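Local coordinates for protein aminotransferase, class I and II (PDB 5Z0Q) that binds pyridoxal-5'-phosphate in a pocket of the fold shared by class I and II aminotransferases and pairs with a second copy of itself, at residues A[96-101]-A[269-274]; A[103-108]-A[129-134]; A[234-239]-A[251-256]. All blocks are in the same frame, centred on the assembly; numbering follows the deposited sequence.

Interaction 1 (A[96-101]-A[269-274]). With PLP (pyridoxal-5'-phosphate), chain M.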
# COMPACT_ATOMS: atom_id res chain seq x y z
N PHE A 96 9.19 -3.72 6.36
CA PHE A 96 8.97 -3.10 5.06
C PHE A 96 7.56 -2.52 4.98
O PHE A 96 6.59 -3.12 5.45
CB PHE A 96 9.19 -4.12 3.94
CG PHE A 96 10.60 -4.64 3.88
CD1 PHE A 96 11.63 -3.84 3.42
CD2 PHE A 96 10.89 -5.93 4.29
CE1 PHE A 96 12.92 -4.32 3.36
CE2 PHE A 96 12.18 -6.42 4.23
CZ PHE A 96 13.20 -5.61 3.77
N LEU A 97 7.46 -1.34 4.36
CA LEU A 97 6.22 -0.58 4.31
C LEU A 97 6.00 -0.06 2.90
O LEU A 97 6.97 0.13 2.14
CB LEU A 97 6.25 0.60 5.29
CG LEU A 97 6.40 0.26 6.77
CD1 LEU A 97 6.92 1.47 7.54
CD2 LEU A 97 5.07 -0.21 7.35
N PRO A 98 4.75 0.18 2.50
CA PRO A 98 4.46 0.80 1.19
C PRO A 98 4.42 2.32 1.27
O PRO A 98 3.38 2.98 1.07
CB PRO A 98 3.09 0.19 0.85
CG PRO A 98 2.43 0.05 2.18
CD PRO A 98 3.52 -0.30 3.17
N GLY A 99 5.57 2.92 1.55
CA GLY A 99 5.70 4.35 1.68
C GLY A 99 6.30 4.76 3.01
O GLY A 99 6.50 3.95 3.91
N VAL A 100 6.58 6.05 3.11
CA VAL A 100 7.19 6.61 4.32
C VAL A 100 6.11 7.30 5.14
O VAL A 100 6.18 7.31 6.38
CB VAL A 100 8.33 7.59 3.96
CG1 VAL A 100 9.00 8.11 5.22
CG2 VAL A 100 9.35 6.90 3.06
N VAL A 101 5.12 7.88 4.47
CA VAL A 101 4.04 8.58 5.17
C VAL A 101 3.28 7.61 6.07
O VAL A 101 2.89 7.96 7.19
CB VAL A 101 3.11 9.28 4.17
CG1 VAL A 101 1.96 9.97 4.89
CG2 VAL A 101 3.89 10.28 3.33
N GLY A 269 -3.03 -5.64 8.99
CA GLY A 269 -4.36 -5.54 8.43
C GLY A 269 -4.68 -4.18 7.83
O GLY A 269 -5.27 -4.09 6.75
N MET A 270 -4.27 -3.12 8.52
CA MET A 270 -4.60 -1.77 8.08
C MET A 270 -3.70 -1.30 6.95
O MET A 270 -4.15 -0.61 6.03
CB MET A 270 -4.52 -0.81 9.27
CG MET A 270 -5.22 0.51 9.05
SD MET A 270 -7.01 0.34 8.86
CE MET A 270 -7.50 2.05 8.74
N VAL A 271 -2.42 -1.67 6.99
CA VAL A 271 -1.44 -1.27 5.99
C VAL A 271 -1.04 -2.51 5.19
O VAL A 271 -0.59 -3.50 5.78
CB VAL A 271 -0.21 -0.61 6.64
CG1 VAL A 271 0.76 -0.13 5.57
CG2 VAL A 271 -0.65 0.54 7.53
N PRO A 272 -1.17 -2.50 3.87
CA PRO A 272 -0.90 -3.70 3.07
C PRO A 272 0.60 -3.93 2.91
O PRO A 272 1.43 -3.16 3.38
CB PRO A 272 -1.56 -3.37 1.73
CG PRO A 272 -1.46 -1.88 1.63
CD PRO A 272 -1.63 -1.37 3.04
N ASP A 273 0.92 -5.03 2.23
CA ASP A 273 2.31 -5.37 1.95
C ASP A 273 2.81 -4.58 0.74
O ASP A 273 2.05 -3.95 0.00
CB ASP A 273 2.45 -6.87 1.69
CG ASP A 273 2.26 -7.70 2.94
OD1 ASP A 273 2.44 -7.15 4.05
OD2 ASP A 273 1.93 -8.90 2.82
N VAL A 274 4.13 -4.61 0.55
CA VAL A 274 4.75 -3.86 -0.54
C VAL A 274 4.44 -4.54 -1.87
O VAL A 274 4.33 -5.77 -1.96
CB VAL A 274 6.27 -3.74 -0.31
CG1 VAL A 274 6.92 -2.89 -1.39
CG2 VAL A 274 6.54 -3.16 1.07
N1 PLP M . 9.35 11.91 3.96
C2 PLP M . 9.78 13.15 3.55
C2A PLP M . 10.42 14.09 4.53
C3 PLP M . 9.61 13.55 2.22
O3 PLP M . 10.04 14.78 1.82
C4 PLP M . 9.02 12.68 1.31
C4A PLP M . 9.00 13.03 -0.15
C5 PLP M . 8.59 11.43 1.73
C6 PLP M . 8.75 11.04 3.06
C5A PLP M . 7.94 10.49 0.73
O4P PLP M . 7.12 9.55 1.38
P PLP M . 6.12 8.64 0.50
O1P PLP M . 5.32 9.52 -0.42
O2P PLP M . 5.18 7.88 1.41
O3P PLP M . 6.94 7.66 -0.30

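Interaction 2 (A[103-108]-A[129-134])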
# COMPACT_ATOMS: atom_id res chain seq x y z
N GLY A 103 4.56 5.02 7.51
CA GLY A 103 5.40 4.77 8.66
C GLY A 103 5.33 5.86 9.71
O GLY A 103 5.46 5.59 10.91
N ILE A 104 5.11 7.10 9.28
CA ILE A 104 4.94 8.20 10.23
C ILE A 104 3.63 8.05 10.99
O ILE A 104 3.57 8.26 12.21
CB ILE A 104 5.03 9.55 9.49
CG1 ILE A 104 6.41 9.73 8.86
CG2 ILE A 104 4.71 10.70 10.44
CD1 ILE A 104 6.53 10.96 8.00
N ASN A 105 2.56 7.68 10.29
CA ASN A 105 1.26 7.56 10.93
C ASN A 105 1.23 6.39 11.92
O ASN A 105 0.77 6.54 13.05
CB ASN A 105 0.16 7.40 9.88
CG ASN A 105 -0.18 8.72 9.21
OD1 ASN A 105 -1.17 9.36 9.55
ND2 ASN A 105 0.64 9.12 8.24
N ILE A 106 1.73 5.22 11.50
CA ILE A 106 1.75 4.06 12.39
C ILE A 106 2.53 4.38 13.66
O ILE A 106 2.11 4.01 14.77
CB ILE A 106 2.34 2.84 11.67
CG1 ILE A 106 1.50 2.47 10.44
CG2 ILE A 106 2.42 1.65 12.61
CD1 ILE A 106 2.19 1.50 9.52
N ALA A 107 3.66 5.07 13.53
CA ALA A 107 4.47 5.40 14.69
C ALA A 107 3.69 6.25 15.69
O ALA A 107 3.79 6.04 16.90
CB ALA A 107 5.75 6.12 14.25
N VAL A 108 2.91 7.21 15.20
CA VAL A 108 2.15 8.07 16.10
C VAL A 108 1.01 7.30 16.75
O VAL A 108 0.74 7.46 17.95
CB VAL A 108 1.64 9.31 15.34
CG1 VAL A 108 0.76 10.17 16.24
CG2 VAL A 108 2.81 10.12 14.80
N PHE A 129 2.94 16.95 11.40
CA PHE A 129 1.89 17.44 12.29
C PHE A 129 0.49 17.08 11.81
O PHE A 129 -0.47 17.31 12.55
CB PHE A 129 2.01 18.96 12.48
CG PHE A 129 2.00 19.74 11.19
CD1 PHE A 129 3.19 20.01 10.53
CD2 PHE A 129 0.82 20.21 10.66
CE1 PHE A 129 3.19 20.73 9.35
CE2 PHE A 129 0.81 20.94 9.48
CZ PHE A 129 2.00 21.20 8.83
N LEU A 130 0.36 16.51 10.61
CA LEU A 130 -0.93 16.01 10.16
C LEU A 130 -1.26 14.66 10.78
O LEU A 130 -2.43 14.36 11.01
CB LEU A 130 -0.95 15.90 8.63
CG LEU A 130 -1.79 16.94 7.88
CD1 LEU A 130 -1.32 18.35 8.21
CD2 LEU A 130 -1.74 16.69 6.39
N ALA A 131 -0.24 13.83 11.05
CA ALA A 131 -0.50 12.53 11.67
C ALA A 131 -1.04 12.66 13.08
O ALA A 131 -2.03 11.98 13.40
CB ALA A 131 0.76 11.66 11.61
N PRO A 132 -0.47 13.48 13.98
CA PRO A 132 -1.12 13.67 15.29
C PRO A 132 -2.49 14.30 15.17
O PRO A 132 -3.35 14.07 16.03
CB PRO A 132 -0.14 14.59 16.04
CG PRO A 132 1.16 14.41 15.34
CD PRO A 132 0.81 14.20 13.91
N LYS A 133 -2.72 15.10 14.13
CA LYS A 133 -4.03 15.71 13.93
C LYS A 133 -5.09 14.66 13.62
O LYS A 133 -6.20 14.71 14.15
CB LYS A 133 -3.94 16.74 12.80
CG LYS A 133 -5.18 17.61 12.63
CD LYS A 133 -4.95 18.63 11.52
CE LYS A 133 -6.15 19.53 11.32
NZ LYS A 133 -5.92 20.51 10.23
N LEU A 134 -4.75 13.68 12.77
CA LEU A 134 -5.69 12.62 12.43
C LEU A 134 -5.80 11.56 13.51
O LEU A 134 -6.79 10.82 13.54
CB LEU A 134 -5.29 11.96 11.11
CG LEU A 134 -5.12 12.89 9.90
CD1 LEU A 134 -4.78 12.08 8.65
CD2 LEU A 134 -6.37 13.72 9.69

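Interaction 3 (A[234-239]-A[251-256])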
# COMPACT_ATOMS: atom_id res chain seq x y z
N THR A 234 13.67 4.28 12.56
CA THR A 234 14.34 4.94 11.44
C THR A 234 13.60 4.61 10.15
O THR A 234 13.41 3.43 9.82
CB THR A 234 15.80 4.49 11.35
OG1 THR A 234 16.41 4.61 12.64
CG2 THR A 234 16.56 5.35 10.35
N LEU A 235 13.20 5.65 9.41
CA LEU A 235 12.46 5.50 8.16
C LEU A 235 13.39 5.84 7.00
O LEU A 235 13.91 6.96 6.92
CB LEU A 235 11.23 6.40 8.14
CG LEU A 235 10.15 6.11 9.19
CD1 LEU A 235 9.05 7.16 9.12
CD2 LEU A 235 9.57 4.72 9.00
N MET A 236 13.59 4.88 6.10
CA MET A 236 14.46 5.06 4.94
C MET A 236 13.83 4.40 3.72
O MET A 236 13.01 3.48 3.84
CB MET A 236 15.86 4.49 5.19
CG MET A 236 16.65 5.24 6.25
SD MET A 236 18.23 4.45 6.60
CE MET A 236 17.69 2.81 7.08
N SER A 237 14.22 4.89 2.55
CA SER A 237 13.68 4.42 1.28
C SER A 237 14.48 4.99 0.11
O SER A 237 15.05 6.08 0.22
CB SER A 237 12.21 4.83 1.15
OG SER A 237 11.73 4.63 -0.17
N PRO A 238 14.56 4.27 -1.02
CA PRO A 238 15.21 4.84 -2.20
C PRO A 238 14.23 5.57 -3.10
O PRO A 238 14.53 5.82 -4.28
CB PRO A 238 15.79 3.60 -2.90
CG PRO A 238 14.79 2.53 -2.57
CD PRO A 238 14.27 2.84 -1.18
N SER A 239 13.06 5.93 -2.56
CA SER A 239 12.01 6.52 -3.38
C SER A 239 12.44 7.85 -3.97
O SER A 239 12.29 8.09 -5.18
CB SER A 239 10.73 6.69 -2.55
OG SER A 239 10.17 5.43 -2.22
N LEU A 251 11.21 1.11 4.23
CA LEU A 251 11.45 0.22 5.36
C LEU A 251 11.65 1.04 6.62
O LEU A 251 12.13 2.17 6.58
CB LEU A 251 12.66 -0.70 5.11
CG LEU A 251 14.01 -0.09 4.72
CD1 LEU A 251 14.83 0.35 5.93
CD2 LEU A 251 14.81 -1.09 3.88
N ALA A 252 11.26 0.45 7.75
CA ALA A 252 11.46 1.04 9.07
C ALA A 252 12.43 0.17 9.86
O ALA A 252 12.33 -1.07 9.82
CB ALA A 252 10.14 1.18 9.82
N VAL A 253 13.36 0.80 10.56
CA VAL A 253 14.37 0.11 11.34
C VAL A 253 14.06 0.34 12.81
O VAL A 253 14.27 1.44 13.33
CB VAL A 253 15.79 0.58 10.99
CG1 VAL A 253 16.82 -0.27 11.71
CG2 VAL A 253 16.00 0.54 9.49
N ILE A 254 13.56 -0.69 13.48
CA ILE A 254 13.19 -0.63 14.89
C ILE A 254 14.03 -1.64 15.65
O ILE A 254 13.70 -2.83 15.70
CB ILE A 254 11.69 -0.90 15.08
CG1 ILE A 254 10.88 -0.25 13.96
CG2 ILE A 254 11.23 -0.38 16.43
CD1 ILE A 254 9.42 -0.65 13.95
N PRO A 255 15.15 -1.21 16.25
CA PRO A 255 15.98 -2.16 17.00
C PRO A 255 15.32 -2.68 18.26
O PRO A 255 15.59 -3.81 18.67
CB PRO A 255 17.24 -1.35 17.32
CG PRO A 255 17.24 -0.22 16.34
CD PRO A 255 15.79 0.10 16.12
N ASN A 256 14.45 -1.90 18.89
CA ASN A 256 13.79 -2.34 20.11
C ASN A 256 12.78 -3.43 19.78
O ASN A 256 11.91 -3.23 18.93
CB ASN A 256 13.10 -1.16 20.80
CG ASN A 256 12.65 -1.48 22.21
OD1 ASN A 256 12.07 -2.53 22.47
ND2 ASN A 256 12.92 -0.56 23.14

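Interaction 1 (A[96-101]-A[269-274])
Behind the phosphate-binding turn of the pyridoxal-5'-phosphate pocket, Pro98 packs against Val271 and Pro272, while Val274 covers the end of strand 94-97 just before the turn. The pyrrolidine ring of Pro98 does most of the touching. Its CD is 3.7 Å from Val271 CG1, with CG almost as near, and the two side chains cross obliquely. The same CD comes 3.5 Å from Pro272 O. Val274 uses one branch alone: CG2 lies 3.5 Å from Leu97 O and 4.0 Å from Phe96 CB; the phenyl ring of Phe96 leads away and packs on Leu251.

Proline suits this place: its ring confines phi (-89°) near the value an inverse gamma turn needs at its centre, and the turn is closed by a weak Gly99 N to Leu97 O bond. This bend carries the chain from the strand toward the cofactor. Gly99 follows with phi 125°, a backbone shape suited to a residue with no CB, and the missing side chain leaves room for the phosphate. Val100 N then donates to O2P of the cofactor at 2.9 Å, and Val101 N reaches the same oxygen at 3.1 Å in a nearly straight hydrogen bond (N-H...O 175°). Val100 CG1 rests 3.6 Å from C6 of the pyridine ring.

Arg267 ties the segments together, its NH1 hydrogen-bonded to both Phe96 O and Pro272 O. Pro98 also packs on Pro272 of the second subunit, and Tyr66 of that subunit is hydrogen-bonded to the cofactor through OH. The chemistry thus divides: apolar contacts back the turn from behind, while the amides of Val100, just before helix 101-111, and Val101, its first residue, grip one phosphate oxygen, whose negative charge the helix end would probably help to stabilise.

Interaction 2 (A[103-108]-A[129-134])
Ala131 of helix 127-134 faces Ile104, Asn105 and Val108 of helix 101-111, a buried helix-helix packing in the cofactor-binding part of an aminotransferase fold. The two short axes approach to 9.1 Å and cross at -47°. A methyl group is a fitting choice for the middle of this interface, because its small size lets three larger side chains gather about it.

Asn105 comes nearest. Its chi1 (-77°) sets CG beside the backbone N, anti to the carbonyl carbon, and chi2 (-100°) turns OD1 toward Ala131 CB, 3.6 Å away. That approach is a van der Waals one. The other end of the amide, ND2, hydrogen-bonds the backbone O of Val101 one turn earlier in its own helix, which helps to fix the rotation of the group; Asn105 also packs on Gly269 of the second subunit.

The aliphatic neighbours are one helical turn apart. Ile104 offers its branch methyl, CG2, 4.2 Å from Ala131 CB, while its side chain also packs on Asp204 of the cofactor pocket. Val108 divides its two methyls between two partners. CG2, anti to the carbonyl carbon, is 4.1 Å from Ala131 CB, and CG1, anti to the backbone N, extends to the next residue, Pro132.

Pro132 has no amide hydrogen to give to the preceding turn, and helix 127-134 is kinked there. Its ring provides an apolar surface that Arg137 and His139 also touch. Against this residue Val108 CG1 lies 4.1 Å from CA and 4.4 Å from the ring carbon CG.

Interaction 3 (A[234-239]-A[251-256])
Thr234 and Val253, with Met236 and Leu251, put their side chains on one face of the paired peptide groups, and Leu235 and Ala252 occupy the opposite face. At the edges, strand 200-204 adjoins 234-236, and strand 94-97 adjoins 251-253. The pairing belongs to the large mixed sheet of the aminotransferase fold, in which strand 250-253 runs antiparallel to both neighbours; the short axes here lie 153° apart.

Two hydrogen-bonded pairs flank a non-hydrogen-bonded one. Thr234 N donates to Val253 O at 3.0 Å, and Val253 N returns a bond to Thr234 O at 2.7 Å. Both residues are beta-branched, which suits a strand, and their CB atoms meet at 3.9 Å. Met236 N to Leu251 O (3.1 Å) is nearly straight at 177°, and Leu251 N answers to Met236 O at 3.0 Å.

On the first face, Met236 bends at its last torsion (chi3 -57°), which places CE 3.7 Å from Val253 CG2 and 3.9 Å from Leu251 CD1. The flexible thioether can thus bridge two branched residues; helix 71-83 covers this face with Met81 and Ala77. On the other, Leu235 CD2 rests 3.7 Å from Ala252 CB, a methyl small enough to admit it, and Leu97 adjoins the alanine.

Beyond the strand, Ser237 OG accepts from Ser239 N, an ST turn, and also from Ser239 OG, and it is hydrogen-bonded to Ala249 O. Four backbone bonds thus fix the register, apolar groups pack on both faces, and the Ser237 hydroxyl probably helps to hold the turn that leads to Lys240 of the cofactor pocket.

Interactions 1 and 3 lie at the side of the large mixed sheet where strand 94-97 is outermost, and interaction 2 packs beside it. Strands 94-97, 250-253 and 232-236 stand side by side there, joining interactions 1 and 3, whose centres are about 12 Å apart. The centre of interaction 2 lies about 14 Å from that of interaction 1 and about 16 Å from that of interaction 3; its helix 101-111 directly follows strand 94-97. Along the chain, the segments of interaction 1 bracket those of interactions 2 and 3, which come one after the other. Packing joins them: Ile106 CD1 meets Val271 CG2 at 3.6 Å, and Leu235 CD1 meets Ile104 CG1 at 3.7 Å. Interactions 1 and 2 also touch the second subunit, so sheet, cofactor pocket and subunit interface adjoin here.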